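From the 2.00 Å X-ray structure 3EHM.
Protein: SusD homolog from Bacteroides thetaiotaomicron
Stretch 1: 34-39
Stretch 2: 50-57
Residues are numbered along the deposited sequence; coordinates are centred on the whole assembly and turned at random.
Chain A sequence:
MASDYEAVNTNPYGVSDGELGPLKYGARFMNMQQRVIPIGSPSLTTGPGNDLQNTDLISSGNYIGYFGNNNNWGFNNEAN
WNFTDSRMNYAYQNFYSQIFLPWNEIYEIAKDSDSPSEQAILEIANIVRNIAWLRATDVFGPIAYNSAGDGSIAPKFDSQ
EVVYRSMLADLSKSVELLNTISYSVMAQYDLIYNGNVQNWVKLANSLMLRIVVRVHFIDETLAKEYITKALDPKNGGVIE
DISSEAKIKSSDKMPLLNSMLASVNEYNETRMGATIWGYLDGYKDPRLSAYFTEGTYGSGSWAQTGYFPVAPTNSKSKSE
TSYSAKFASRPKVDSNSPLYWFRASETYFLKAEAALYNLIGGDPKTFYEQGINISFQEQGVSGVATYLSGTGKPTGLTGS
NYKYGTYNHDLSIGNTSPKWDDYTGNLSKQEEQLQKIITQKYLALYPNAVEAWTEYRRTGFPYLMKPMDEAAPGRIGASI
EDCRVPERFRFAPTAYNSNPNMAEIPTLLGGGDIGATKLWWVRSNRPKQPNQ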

# COMPACT_ATOMS: atom_id res chain seq x y z
N GLN A 34 6.56 -12.02 8.44
CA GLN A 34 5.97 -12.60 7.24
C GLN A 34 4.50 -12.25 7.10
O GLN A 34 3.91 -12.47 6.05
CB GLN A 34 6.12 -14.11 7.26
CG GLN A 34 7.56 -14.58 7.32
CD GLN A 34 7.66 -16.07 7.55
OE1 GLN A 34 7.32 -16.86 6.68
NE2 GLN A 34 8.10 -16.46 8.74
N ARG A 35 3.91 -11.70 8.16
CA ARG A 35 2.49 -11.34 8.16
C ARG A 35 2.16 -9.89 7.78
O ARG A 35 1.05 -9.61 7.33
CB ARG A 35 1.88 -11.62 9.53
CG ARG A 35 1.87 -13.08 9.93
CD ARG A 35 0.96 -13.89 9.03
NE ARG A 35 0.89 -15.28 9.47
CZ ARG A 35 0.05 -16.18 8.99
NH1 ARG A 35 -0.81 -15.83 8.03
NH2 ARG A 35 0.06 -17.42 9.46
N VAL A 36 3.11 -8.98 7.98
CA VAL A 36 2.87 -7.57 7.65
C VAL A 36 2.25 -7.48 6.26
O VAL A 36 1.21 -6.84 6.07
CB VAL A 36 4.18 -6.77 7.71
CG1 VAL A 36 3.94 -5.32 7.32
CG2 VAL A 36 4.76 -6.86 9.12
N ILE A 37 2.91 -8.11 5.30
CA ILE A 37 2.44 -8.21 3.93
C ILE A 37 2.68 -9.70 3.69
O ILE A 37 3.82 -10.15 3.66
CB ILE A 37 3.29 -7.38 2.95
CG1 ILE A 37 3.20 -5.89 3.31
CG2 ILE A 37 2.79 -7.59 1.53
CD1 ILE A 37 3.93 -4.98 2.35
N PRO A 38 1.59 -10.48 3.52
CA PRO A 38 1.60 -11.93 3.31
C PRO A 38 2.68 -12.52 2.41
O PRO A 38 2.73 -12.25 1.22
CB PRO A 38 0.20 -12.22 2.77
CG PRO A 38 -0.62 -11.12 3.32
CD PRO A 38 0.27 -9.93 3.19
N ILE A 39 3.52 -13.37 3.01
CA ILE A 39 4.58 -14.07 2.30
C ILE A 39 5.00 -15.23 3.19
O ILE A 39 4.90 -15.15 4.41
CB ILE A 39 5.79 -13.15 2.02
CG1 ILE A 39 6.77 -13.88 1.09
CG2 ILE A 39 6.47 -12.77 3.32
CD1 ILE A 39 7.84 -12.98 0.50
N ASN A 50 -2.41 -16.80 -1.76
CA ASN A 50 -3.86 -16.60 -1.72
C ASN A 50 -4.11 -15.40 -0.81
O ASN A 50 -4.97 -14.57 -1.08
CB ASN A 50 -4.58 -17.83 -1.15
CG ASN A 50 -4.54 -19.04 -2.08
OD1 ASN A 50 -4.30 -18.91 -3.28
ND2 ASN A 50 -4.79 -20.23 -1.53
N ASP A 51 -3.34 -15.31 0.27
CA ASP A 51 -3.50 -14.20 1.22
C ASP A 51 -3.17 -12.86 0.56
O ASP A 51 -3.90 -11.88 0.73
CB ASP A 51 -2.61 -14.40 2.44
CG ASP A 51 -2.99 -15.62 3.27
OD1 ASP A 51 -2.25 -15.92 4.23
OD2 ASP A 51 -4.01 -16.27 2.97
N LEU A 52 -2.06 -12.81 -0.18
CA LEU A 52 -1.64 -11.58 -0.85
C LEU A 52 -2.67 -11.13 -1.89
O LEU A 52 -2.81 -9.94 -2.15
CB LEU A 52 -0.29 -11.78 -1.53
CG LEU A 52 0.33 -10.50 -2.10
CD1 LEU A 52 0.68 -9.57 -0.95
CD2 LEU A 52 1.57 -10.84 -2.91
N GLN A 53 -3.38 -12.09 -2.48
CA GLN A 53 -4.42 -11.75 -3.45
C GLN A 53 -5.47 -10.91 -2.75
O GLN A 53 -5.92 -9.87 -3.27
CB GLN A 53 -5.09 -13.02 -3.98
CG GLN A 53 -4.51 -13.56 -5.27
CD GLN A 53 -5.40 -14.61 -5.90
OE1 GLN A 53 -5.35 -14.83 -7.11
NE2 GLN A 53 -6.22 -15.26 -5.08
N ASN A 54 -5.85 -11.36 -1.57
CA ASN A 54 -6.87 -10.72 -0.74
C ASN A 54 -6.48 -9.33 -0.27
O ASN A 54 -7.31 -8.42 -0.24
CB ASN A 54 -7.16 -11.62 0.47
CG ASN A 54 -8.19 -11.03 1.41
OD1 ASN A 54 -7.94 -10.89 2.61
ND2 ASN A 54 -9.36 -10.69 0.88
N THR A 55 -5.21 -9.15 0.10
CA THR A 55 -4.75 -7.86 0.60
C THR A 55 -4.24 -6.89 -0.46
O THR A 55 -4.54 -5.70 -0.40
CB THR A 55 -3.62 -8.04 1.64
OG1 THR A 55 -2.44 -8.54 0.98
CG2 THR A 55 -4.03 -9.01 2.72
N ASP A 56 -3.48 -7.40 -1.42
CA ASP A 56 -2.86 -6.55 -2.44
C ASP A 56 -3.19 -6.73 -3.92
O ASP A 56 -3.49 -5.75 -4.61
CB ASP A 56 -1.33 -6.68 -2.32
CG ASP A 56 -0.76 -6.06 -1.05
OD1 ASP A 56 -1.21 -6.41 0.07
OD2 ASP A 56 0.16 -5.23 -1.18
N LEU A 57 -3.14 -7.96 -4.40
CA LEU A 57 -3.32 -8.23 -5.82
C LEU A 57 -4.67 -8.08 -6.51
O LEU A 57 -4.75 -7.37 -7.51
CB LEU A 57 -2.74 -9.61 -6.14
CG LEU A 57 -1.36 -9.88 -5.55
CD1 LEU A 57 -0.83 -11.19 -6.12
CD2 LEU A 57 -0.40 -8.73 -5.87
O HOH W 1 -1.49 -13.94 6.37
O HOH W 2 -2.87 -17.52 6.26

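Residues 50-57 form a helix that begins earlier in the chain, whereas 34-39 begin in a weakly bonded helix, about 34-36, and continue as loop or turn. The helix of 50-57 is not uniform. Thr55 N bonds to Asp51 O at 3.1 Å in the usual i to i-4 manner, and Asp56 N reaches Leu52 O at 2.7 Å; yet Leu52 O also accepts from Leu57 N at 3.0 Å, and this i to i-5 bond marks a wider pi-type turn over 53-57. In the other stretch, Ile39 N donates to Gln34 O at 3.2 Å, closing a turn. The backbones come nearest at Pro38 and Leu52, whose CA atoms lie 5.3 Å apart. No direct hydrogen bond joins the two stretches, so the contact rests on packing, with water linking its charged pair.

Pro38 makes the most contacts and has the largest area covered by the other stretch. Pro38 CB lies 3.6 Å from Asp51 CB and 3.8 Å from Leu52 N, while Pro38 CD lies 3.8 Å from Thr55 OG1. A proline suits so close an approach: its compact ring presents carbon to the helix, and its nitrogen carries no hydrogen that would need an acceptor there.

Leu52 and Ile37 extend the apolar patch. Leu52 CD1 is 3.8 Å from Ile37 CG2 and 4.2 Å from Pro38 CD, so one methyl of the leucine serves both neighbours. The branched Ile37 points its CA-to-CB bond sideways, yet its CG2 still reaches the helix. Leucine and isoleucine suit these buried places because their methyls pack without needing polar partners.

Thr55 and Asp56 put polar atoms beside this carbon surface, but the hydroxyl and one carboxylate oxygen are paired. Thr55 OG1 donates to Asp56 OD1 at 2.6 Å, and that oxygen is also bonded elsewhere in the structure. With its hydroxyl hydrogen so engaged, Thr55 can lie against Pro38 at van der Waals distance.

Arg35 begins with its CA-to-CB bond directed away, but its long side chain brings the guanidinium back towards Asp51. Arg35 NH1 and Asp51 OD1 are 4.1 Å apart, too far for a salt bridge, although their opposite charges still attract. Two waters span the gap. Water 1 accepts from Arg35 NH1 at 2.6 Å and lies 3.0 Å from Asp51 OD1; water 2 accepts from Arg35 NH1 at 3.2 Å and donates to Asp51 OD1 at 2.7 Å. Asp51 thus suits a double role, offering its CB to Pro38 while its carboxylate meets the waters.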